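Local atomic coordinates of BlEst2 (Bacillus licheniformis, PDB entry 6WPX), a protein that probably hydrolyses ester bonds as an esterase or lipase, and carries a C-terminal domain with autoinhibitory effects on its activity. Residues Tyr33-Gly37 / Glu104-Phe109; Phe82-His86 / Met97-Lys101; Lys112-Tyr118 / Val138-Leu144. All coordinates share one frame. Residue numbers count along the deposited sequence, not the author numbering.

Contact 1: residues Tyr33-Gly37 / Glu104-Phe109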
loop_
_atom_site.group_PDB
_atom_site.type_symbol
_atom_site.label_atom_id
_atom_site.label_comp_id
_atom_site.label_asym_id
_atom_site.label_seq_id
_atom_site.Cartn_x
_atom_site.Cartn_y
_atom_site.Cartn_z
ATOM N N TYR A 33 1.387 -12.576 22.350
ATOM C CA TYR A 33 1.937 -11.941 23.548
ATOM C C TYR A 33 1.523 -10.479 23.654
ATOM O O TYR A 33 1.488 -9.761 22.651
ATOM C CB TYR A 33 3.464 -12.099 23.591
ATOM C CG TYR A 33 4.197 -11.185 24.547
ATOM C CD1 TYR A 33 4.252 -11.466 25.912
ATOM C CD2 TYR A 33 4.923 -10.095 24.078
ATOM C CE1 TYR A 33 4.952 -10.641 26.794
ATOM C CE2 TYR A 33 5.645 -9.277 24.946
ATOM C CZ TYR A 33 5.661 -9.558 26.303
ATOM O OH TYR A 33 6.381 -8.765 27.165
ATOM N N TRP A 34 1.167 -10.061 24.873
ATOM C CA TRP A 34 0.845 -8.662 25.149
ATOM C C TRP A 34 1.341 -8.312 26.535
ATOM O O TRP A 34 1.504 -9.198 27.371
ATOM C CB TRP A 34 -0.658 -8.361 24.995
ATOM C CG TRP A 34 -1.531 -9.030 26.014
ATOM C CD1 TRP A 34 -2.124 -10.257 25.911
ATOM C CD2 TRP A 34 -1.923 -8.498 27.293
ATOM N NE1 TRP A 34 -2.912 -10.493 27.016
ATOM C CE2 TRP A 34 -2.795 -9.438 27.887
ATOM C CE3 TRP A 34 -1.664 -7.286 27.969
ATOM C CZ2 TRP A 34 -3.346 -9.244 29.164
ATOM C CZ3 TRP A 34 -2.248 -7.073 29.211
ATOM C CH2 TRP A 34 -3.056 -8.055 29.808
ATOM N N PHE A 35 1.593 -7.018 26.780
ATOM C CA PHE A 35 2.049 -6.562 28.091
ATOM C C PHE A 35 1.519 -5.171 28.339
ATOM O O PHE A 35 1.289 -4.424 27.396
ATOM C CB PHE A 35 3.590 -6.588 28.172
ATOM C CG PHE A 35 4.288 -5.658 27.198
ATOM C CD1 PHE A 35 4.562 -6.067 25.896
ATOM C CD2 PHE A 35 4.703 -4.387 27.595
ATOM C CE1 PHE A 35 5.199 -5.204 24.994
ATOM C CE2 PHE A 35 5.337 -3.525 26.688
ATOM C CZ PHE A 35 5.594 -3.947 25.405
ATOM N N ALA A 36 1.393 -4.804 29.610
ATOM C CA ALA A 36 0.931 -3.484 29.995
ATOM C C ALA A 36 2.127 -2.532 30.105
ATOM O O ALA A 36 3.213 -2.940 30.509
ATOM C CB ALA A 36 0.195 -3.556 31.321
ATOM N N GLY A 37 1.910 -1.268 29.746
ATOM C CA GLY A 37 2.893 -0.212 29.929
ATOM C C GLY A 37 2.915 0.141 31.404
ATOM O O GLY A 37 2.146 -0.431 32.191
ATOM N N GLU A 104 -8.749 -10.771 27.588
ATOM C CA GLU A 104 -7.754 -10.802 28.679
ATOM C C GLU A 104 -7.349 -9.376 29.075
ATOM O O GLU A 104 -7.180 -9.087 30.258
ATOM C CB GLU A 104 -6.487 -11.558 28.260
ATOM C CG GLU A 104 -6.685 -13.002 27.840
ATOM C CD GLU A 104 -5.415 -13.684 27.373
ATOM O OE1 GLU A 104 -4.337 -13.045 27.384
ATOM O OE2 GLU A 104 -5.503 -14.868 26.973
ATOM N N ILE A 105 -7.201 -8.481 28.094
ATOM C CA ILE A 105 -6.831 -7.096 28.373
ATOM C C ILE A 105 -7.971 -6.392 29.129
ATOM O O ILE A 105 -7.715 -5.694 30.117
ATOM C CB ILE A 105 -6.377 -6.349 27.094
ATOM C CG1 ILE A 105 -5.130 -7.037 26.470
ATOM C CG2 ILE A 105 -6.086 -4.885 27.411
ATOM C CD1 ILE A 105 -4.828 -6.657 24.930
ATOM N N TYR A 106 -9.223 -6.607 28.678
ATOM C CA TYR A 106 -10.418 -6.071 29.317
ATOM C C TYR A 106 -10.482 -6.548 30.777
ATOM O O TYR A 106 -10.776 -5.750 31.667
ATOM C CB TYR A 106 -11.687 -6.510 28.565
ATOM C CG TYR A 106 -12.968 -6.130 29.274
ATOM C CD1 TYR A 106 -13.483 -4.841 29.181
ATOM C CD2 TYR A 106 -13.672 -7.062 30.033
ATOM C CE1 TYR A 106 -14.654 -4.479 29.846
ATOM C CE2 TYR A 106 -14.847 -6.717 30.695
ATOM C CZ TYR A 106 -15.330 -5.419 30.608
ATOM O OH TYR A 106 -16.487 -5.066 31.257
ATOM N N GLN A 107 -10.227 -7.862 31.009
ATOM C CA GLN A 107 -10.219 -8.431 32.357
ATOM C C GLN A 107 -9.083 -7.824 33.192
ATOM O O GLN A 107 -9.284 -7.537 34.376
ATOM C CB GLN A 107 -10.118 -9.957 32.316
ATOM C CG GLN A 107 -11.392 -10.636 31.813
ATOM C CD GLN A 107 -11.242 -12.108 31.481
ATOM O OE1 GLN A 107 -10.147 -12.644 31.238
ATOM N NE2 GLN A 107 -12.369 -12.790 31.407
ATOM N N TYR A 108 -7.907 -7.595 32.568
ATOM C CA TYR A 108 -6.772 -6.999 33.268
ATOM C C TYR A 108 -7.055 -5.543 33.700
ATOM O O TYR A 108 -6.736 -5.156 34.823
ATOM C CB TYR A 108 -5.505 -7.094 32.407
ATOM C CG TYR A 108 -4.306 -6.388 33.001
ATOM C CD1 TYR A 108 -3.484 -7.023 33.928
ATOM C CD2 TYR A 108 -3.979 -5.088 32.617
ATOM C CE1 TYR A 108 -2.377 -6.374 34.475
ATOM C CE2 TYR A 108 -2.898 -4.419 33.184
ATOM C CZ TYR A 108 -2.086 -5.071 34.094
ATOM O OH TYR A 108 -1.001 -4.389 34.592
ATOM N N PHE A 109 -7.639 -4.725 32.815
ATOM C CA PHE A 109 -7.898 -3.328 33.185
ATOM C C PHE A 109 -9.237 -3.113 33.902
ATOM O O PHE A 109 -9.422 -2.100 34.578
ATOM C CB PHE A 109 -7.760 -2.422 31.969
ATOM C CG PHE A 109 -6.328 -2.225 31.487
ATOM C CD1 PHE A 109 -5.385 -1.571 32.286
ATOM C CD2 PHE A 109 -5.945 -2.625 30.208
ATOM C CE1 PHE A 109 -4.070 -1.374 31.835
ATOM C CE2 PHE A 109 -4.639 -2.396 29.743
ATOM C CZ PHE A 109 -3.707 -1.781 30.564
#
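At one margin of the alpha/beta-hydrolase sheet, the last turns of helix 91-109 pack against the outermost strand, 34-36. The segment axes are nearly parallel, at 18°, and approach to 10.5 Å, a gap filled largely by the indole of Trp34. Glu104 opens the contact on the helix side: its OE1 accepts a nearly linear hydrogen bond of 2.9 Å from Trp34 NE1, satisfying the indole N-H near the surface. Ile105 then covers one face of the same ring. Its CG1 lies 3.6 Å from the centroid of the six-membered ring, only 10° off the normal, which makes this a CH-pi contact. One turn after Glu104, Tyr108 meets the rim of the indole in a T-shaped stack, the edge of Trp34 directed at the Tyr108 face, with ring centroids 5.6 Å apart and planes at 73°. The side chain of Tyr108 extends further to Ala36, the other strand residue that points toward the helix. Phe109 closes the helix; its ring also packs on Pro49 and on Ala81 of the adjacent strand 80-83, and its CZ atom stands 4.4 Å from Ala36 CB.

Contact 2: residues Phe82-His86 / Met97-Lys101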
loop_
_atom_site.group_PDB
_atom_site.type_symbol
_atom_site.label_atom_id
_atom_site.label_comp_id
_atom_site.label_asym_id
_atom_site.label_seq_id
_atom_site.Cartn_x
_atom_site.Cartn_y
_atom_site.Cartn_z
ATOM N N PHE A 82 0.374 -3.364 24.942
ATOM C CA PHE A 82 0.989 -3.513 23.619
ATOM C C PHE A 82 0.902 -4.970 23.278
ATOM O O PHE A 82 1.185 -5.803 24.131
ATOM C CB PHE A 82 2.468 -3.040 23.676
ATOM C CG PHE A 82 2.598 -1.614 24.179
ATOM C CD1 PHE A 82 2.663 -1.341 25.542
ATOM C CD2 PHE A 82 2.593 -0.546 23.291
ATOM C CE1 PHE A 82 2.721 -0.017 26.009
ATOM C CE2 PHE A 82 2.677 0.780 23.752
ATOM C CZ PHE A 82 2.708 1.038 25.106
ATOM N N ILE A 83 0.498 -5.285 22.050
ATOM C CA ILE A 83 0.298 -6.663 21.629
ATOM C C ILE A 83 1.103 -7.025 20.380
ATOM O O ILE A 83 1.323 -6.184 19.502
ATOM C CB ILE A 83 -1.235 -6.918 21.440
ATOM C CG1 ILE A 83 -1.542 -8.430 21.204
ATOM C CG2 ILE A 83 -1.835 -6.006 20.320
ATOM C CD1 ILE A 83 -2.961 -8.847 21.366
ATOM N N ASP A 84 1.527 -8.291 20.308
ATOM C CA ASP A 84 2.164 -8.843 19.136
ATOM C C ASP A 84 1.082 -9.693 18.483
ATOM O O ASP A 84 0.532 -10.590 19.125
ATOM C CB ASP A 84 3.337 -9.776 19.496
ATOM C CG ASP A 84 4.576 -9.086 20.014
ATOM O OD1 ASP A 84 4.624 -7.853 19.964
ATOM O OD2 ASP A 84 5.510 -9.792 20.452
ATOM N N LEU A 85 0.756 -9.395 17.234
ATOM C CA LEU A 85 -0.150 -10.207 16.426
ATOM C C LEU A 85 0.750 -10.852 15.414
ATOM O O LEU A 85 1.976 -10.718 15.541
ATOM C CB LEU A 85 -1.235 -9.349 15.743
ATOM C CG LEU A 85 -2.195 -8.569 16.672
ATOM C CD1 LEU A 85 -3.238 -7.829 15.853
ATOM C CD2 LEU A 85 -2.893 -9.514 17.692
ATOM N N HIS A 86 0.189 -11.564 14.422
ATOM C CA HIS A 86 1.021 -12.155 13.390
ATOM C C HIS A 86 1.547 -11.064 12.461
ATOM O O HIS A 86 0.777 -10.240 11.960
ATOM C CB HIS A 86 0.276 -13.210 12.573
ATOM C CG HIS A 86 -0.142 -14.415 13.356
ATOM N ND1 HIS A 86 0.768 -15.396 13.700
ATOM C CD2 HIS A 86 -1.373 -14.799 13.772
ATOM C CE1 HIS A 86 0.079 -16.301 14.376
ATOM N NE2 HIS A 86 -1.211 -15.985 14.445
ATOM N N MET A 97 -7.194 -13.550 16.922
ATOM C CA MET A 97 -6.198 -13.461 18.003
ATOM C C MET A 97 -6.399 -12.164 18.805
ATOM O O MET A 97 -6.451 -12.237 20.017
ATOM C CB MET A 97 -4.783 -13.491 17.437
ATOM C CG MET A 97 -3.724 -13.264 18.453
ATOM S SD MET A 97 -2.095 -13.308 17.792
ATOM C CE MET A 97 -1.878 -15.064 17.567
ATOM N N LEU A 98 -6.494 -11.020 18.130
ATOM C CA LEU A 98 -6.688 -9.751 18.834
ATOM C C LEU A 98 -7.952 -9.804 19.685
ATOM O O LEU A 98 -7.895 -9.431 20.850
ATOM C CB LEU A 98 -6.716 -8.578 17.843
ATOM C CG LEU A 98 -6.884 -7.153 18.420
ATOM C CD1 LEU A 98 -5.769 -6.794 19.446
ATOM C CD2 LEU A 98 -6.881 -6.144 17.292
ATOM N N ALA A 99 -9.066 -10.333 19.132
ATOM C CA ALA A 99 -10.331 -10.467 19.860
ATOM C C ALA A 99 -10.176 -11.317 21.120
ATOM O O ALA A 99 -10.696 -10.940 22.176
ATOM C CB ALA A 99 -11.391 -11.064 18.960
ATOM N N ALA A 100 -9.444 -12.453 21.014
ATOM C CA ALA A 100 -9.190 -13.364 22.135
ATOM C C ALA A 100 -8.373 -12.665 23.230
ATOM O O ALA A 100 -8.735 -12.756 24.403
ATOM C CB ALA A 100 -8.470 -14.610 21.645
ATOM N N LYS A 101 -7.327 -11.899 22.844
ATOM C CA LYS A 101 -6.480 -11.199 23.816
ATOM C C LYS A 101 -7.144 -9.977 24.386
ATOM O O LYS A 101 -6.876 -9.651 25.535
ATOM C CB LYS A 101 -5.079 -10.875 23.252
ATOM C CG LYS A 101 -4.326 -12.072 22.623
ATOM C CD LYS A 101 -4.061 -13.222 23.609
ATOM C CE LYS A 101 -3.432 -14.423 22.933
ATOM N NZ LYS A 101 -3.086 -15.448 23.940
#
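Hydrophobic contacts account for most of this interface, where the end of strand 80-83 and the loop after it lie over the middle of helix 91-109. Ile83, the strand residue directed toward the helix, places its CD1 3.5 Å from Lys101 CB and 4.0 Å from Leu98 CD1, so it bridges two residues almost one turn apart. Leu85 makes a second bridge: its CD2 is 3.9 Å from both Leu98 CB and Met97 SD. In alpha/beta-hydrolase terms, helix 91-109 belongs to the crossover from strand 80-83 to the parallel strand 113-118, with strand 50-53 lying between the two in the sheet. Accordingly, Ile83 and Leu85 also touch Val53, while Leu98 packs on Ser125 and Ala128 of the neighbouring helix 121-131. A sulfur-aromatic interaction adds to the packing farther along the loop. Met97 SD lies 4.7 Å from the centroid of the His86 ring, at an oblique 31° to the normal, and Met97 CE approaches His86 NE2 to 3.3 Å. No hydrogen bond joins the segments; polar groups of the loop find partners on other parts of the chain. The Asp84 carboxylate leads away from the helix to Ser60 OG and Asn30 N, Leu85 N bonds to His54 NE2, and His86 O accepts a bond from Asn94 ND2.

Contact 3: residues Lys112-Tyr118 / Val138-Leu144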
loop_
_atom_site.group_PDB
_atom_site.type_symbol
_atom_site.label_atom_id
_atom_site.label_comp_id
_atom_site.label_asym_id
_atom_site.label_seq_id
_atom_site.Cartn_x
_atom_site.Cartn_y
_atom_site.Cartn_z
ATOM N N LYS A 112 -13.382 -1.173 29.338
ATOM C CA LYS A 112 -13.189 -1.073 27.890
ATOM C C LYS A 112 -11.965 -0.247 27.568
ATOM O O LYS A 112 -11.609 0.692 28.289
ATOM C CB LYS A 112 -14.429 -0.521 27.163
ATOM C CG LYS A 112 -15.590 -1.509 27.107
ATOM C CD LYS A 112 -16.658 -1.021 26.164
ATOM C CE LYS A 112 -18.007 -1.607 26.480
ATOM N NZ LYS A 112 -18.841 -1.712 25.255
ATOM N N VAL A 113 -11.271 -0.673 26.535
ATOM C CA VAL A 113 -10.039 -0.044 26.101
ATOM C C VAL A 113 -10.248 0.696 24.788
ATOM O O VAL A 113 -11.264 0.519 24.107
ATOM C CB VAL A 113 -8.881 -1.076 25.998
ATOM C CG1 VAL A 113 -8.680 -1.821 27.311
ATOM C CG2 VAL A 113 -9.100 -2.059 24.844
ATOM N N ILE A 114 -9.249 1.495 24.415
ATOM C CA ILE A 114 -9.235 2.208 23.144
ATOM C C ILE A 114 -8.210 1.466 22.296
ATOM O O ILE A 114 -7.162 1.098 22.809
ATOM C CB ILE A 114 -8.811 3.686 23.367
ATOM C CG1 ILE A 114 -9.916 4.482 24.094
ATOM C CG2 ILE A 114 -8.382 4.375 22.029
ATOM C CD1 ILE A 114 -9.383 5.809 24.687
ATOM N N LEU A 115 -8.497 1.255 21.020
ATOM C CA LEU A 115 -7.461 0.699 20.149
ATOM C C LEU A 115 -6.824 1.845 19.388
ATOM O O LEU A 115 -7.541 2.660 18.795
ATOM C CB LEU A 115 -8.010 -0.349 19.168
ATOM C CG LEU A 115 -8.631 -1.621 19.764
ATOM C CD1 LEU A 115 -9.127 -2.516 18.667
ATOM C CD2 LEU A 115 -7.628 -2.391 20.624
ATOM N N VAL A 116 -5.477 1.918 19.431
ATOM C CA VAL A 116 -4.688 2.835 18.599
ATOM C C VAL A 116 -3.933 1.875 17.712
ATOM O O VAL A 116 -3.085 1.127 18.187
ATOM C CB VAL A 116 -3.796 3.876 19.315
ATOM C CG1 VAL A 116 -2.896 4.601 18.290
ATOM C CG2 VAL A 116 -4.673 4.904 20.044
ATOM N N SER A 117 -4.343 1.810 16.452
ATOM C CA SER A 117 -3.855 0.824 15.517
ATOM C C SER A 117 -3.159 1.401 14.317
ATOM O O SER A 117 -3.696 2.254 13.623
ATOM C CB SER A 117 -5.015 -0.055 15.082
ATOM O OG SER A 117 -5.623 -0.599 16.243
ATOM N N TYR A 118 -1.997 0.863 14.020
ATOM C CA TYR A 118 -1.182 1.323 12.910
ATOM C C TYR A 118 -1.230 0.427 11.703
ATOM O O TYR A 118 -1.099 -0.785 11.848
ATOM C CB TYR A 118 0.263 1.391 13.420
ATOM C CG TYR A 118 1.349 1.611 12.377
ATOM C CD1 TYR A 118 1.309 2.715 11.522
ATOM C CD2 TYR A 118 2.519 0.854 12.401
ATOM C CE1 TYR A 118 2.381 3.023 10.686
ATOM C CE2 TYR A 118 3.596 1.150 11.567
ATOM C CZ TYR A 118 3.520 2.226 10.706
ATOM O OH TYR A 118 4.580 2.484 9.879
ATOM N N VAL A 138 -14.016 -2.918 23.700
ATOM C CA VAL A 138 -13.445 -1.708 23.104
ATOM C C VAL A 138 -14.440 -0.584 23.030
ATOM O O VAL A 138 -15.559 -0.786 22.572
ATOM C CB VAL A 138 -12.821 -2.038 21.707
ATOM C CG1 VAL A 138 -12.272 -0.783 21.007
ATOM C CG2 VAL A 138 -11.736 -3.108 21.821
ATOM N N GLU A 139 -14.005 0.622 23.426
ATOM C CA GLU A 139 -14.822 1.833 23.404
ATOM C C GLU A 139 -14.710 2.532 22.047
ATOM O O GLU A 139 -15.710 3.038 21.524
ATOM C CB GLU A 139 -14.413 2.754 24.577
ATOM C CG GLU A 139 -15.381 3.897 24.863
ATOM C CD GLU A 139 -14.948 5.216 24.242
ATOM O OE1 GLU A 139 -13.727 5.482 24.191
ATOM O OE2 GLU A 139 -15.833 5.983 23.802
ATOM N N ARG A 140 -13.495 2.566 21.474
ATOM C CA ARG A 140 -13.249 3.225 20.208
ATOM C C ARG A 140 -11.963 2.749 19.576
ATOM O O ARG A 140 -11.098 2.176 20.249
ATOM C CB ARG A 140 -13.257 4.770 20.357
ATOM C CG ARG A 140 -12.101 5.333 21.188
ATOM C CD ARG A 140 -12.189 6.845 21.328
ATOM N NE ARG A 140 -13.416 7.254 22.022
ATOM C CZ ARG A 140 -13.895 8.491 22.028
ATOM N NH1 ARG A 140 -13.250 9.463 21.388
ATOM N NH2 ARG A 140 -15.010 8.771 22.688
ATOM N N VAL A 141 -11.841 3.033 18.295
ATOM C CA VAL A 141 -10.677 2.693 17.486
ATOM C C VAL A 141 -10.170 3.938 16.751
ATOM O O VAL A 141 -10.923 4.607 16.047
ATOM C CB VAL A 141 -11.000 1.546 16.498
ATOM C CG1 VAL A 141 -9.770 1.145 15.677
ATOM C CG2 VAL A 141 -11.573 0.333 17.233
ATOM N N ILE A 142 -8.861 4.181 16.864
ATOM C CA ILE A 142 -8.140 5.206 16.127
ATOM C C ILE A 142 -7.133 4.460 15.237
ATOM O O ILE A 142 -6.324 3.687 15.724
ATOM C CB ILE A 142 -7.472 6.222 17.073
ATOM C CG1 ILE A 142 -8.530 6.913 17.968
ATOM C CG2 ILE A 142 -6.587 7.229 16.273
ATOM C CD1 ILE A 142 -7.993 7.394 19.255
ATOM N N THR A 143 -7.214 4.670 13.936
ATOM C CA THR A 143 -6.301 4.028 12.995
ATOM C C THR A 143 -5.320 5.071 12.464
ATOM O O THR A 143 -5.725 6.183 12.153
ATOM C CB THR A 143 -7.035 3.256 11.898
ATOM O OG1 THR A 143 -7.590 4.154 10.939
ATOM C CG2 THR A 143 -8.085 2.280 12.444
ATOM N N LEU A 144 -4.037 4.692 12.362
ATOM C CA LEU A 144 -2.956 5.542 11.888
ATOM C C LEU A 144 -2.404 4.931 10.601
ATOM O O LEU A 144 -1.796 3.859 10.641
ATOM C CB LEU A 144 -1.822 5.622 12.947
ATOM C CG LEU A 144 -2.223 5.924 14.428
ATOM C CD1 LEU A 144 -0.994 5.906 15.347
ATOM C CD2 LEU A 144 -2.950 7.241 14.545
#
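Strands 113-118 and 138-144 are parallel neighbours in the sheet and form a beta-alpha-beta unit with helix 121-131; in alpha/beta hydrolases, the first of them characteristically leads into the nucleophile elbow. Val138 loses the most surface, 87 Å². It pairs with Val113 and sets CG1 3.9 Å from Leu115 CG, and both Val138 and Leu115 rest on Leu129 of the connecting helix. Glu139 follows as an extra residue at a corner of the chain, so that Val113 pairs with Val138 but Leu115 with Val141. Leu115, with 70 Å² buried, anchors the centre through its backbone: its N bonds to Arg140 O at 2.9 Å and its O accepts from Ile142 N at 2.8 Å. Leu144, burying 79 Å², lies on the opposite face from Val138, where its CD1 meets Val116 CG1 at 3.7 Å. Its amide ends the hydrogen-bonded series, Leu144 N donating to Ser117 O at 2.8 Å.

In the fold
All three contacts reach the same sheet, with centres 10 Å (contacts 1 and 2), 14 Å (1 and 3) and 13 Å (2 and 3) apart. Contact 2 is nested in the chain loop closed by contact 1, and both depend on helix 91-109. Their strands run antiparallel side by side, with probable hydrogen bonds from Asp84 N to Tyr33 O and from Phe82 N to Phe35 O, each 2.8 Å. Contact 3 comes next in the chain and adjoins contact 1 where Ile105 CG2 packs 4.0 Å from Val113 CG1. Contact 1 sits at the sheet margin, whereas contact 3 lies further into the sheet, beside the probable nucleophile elbow.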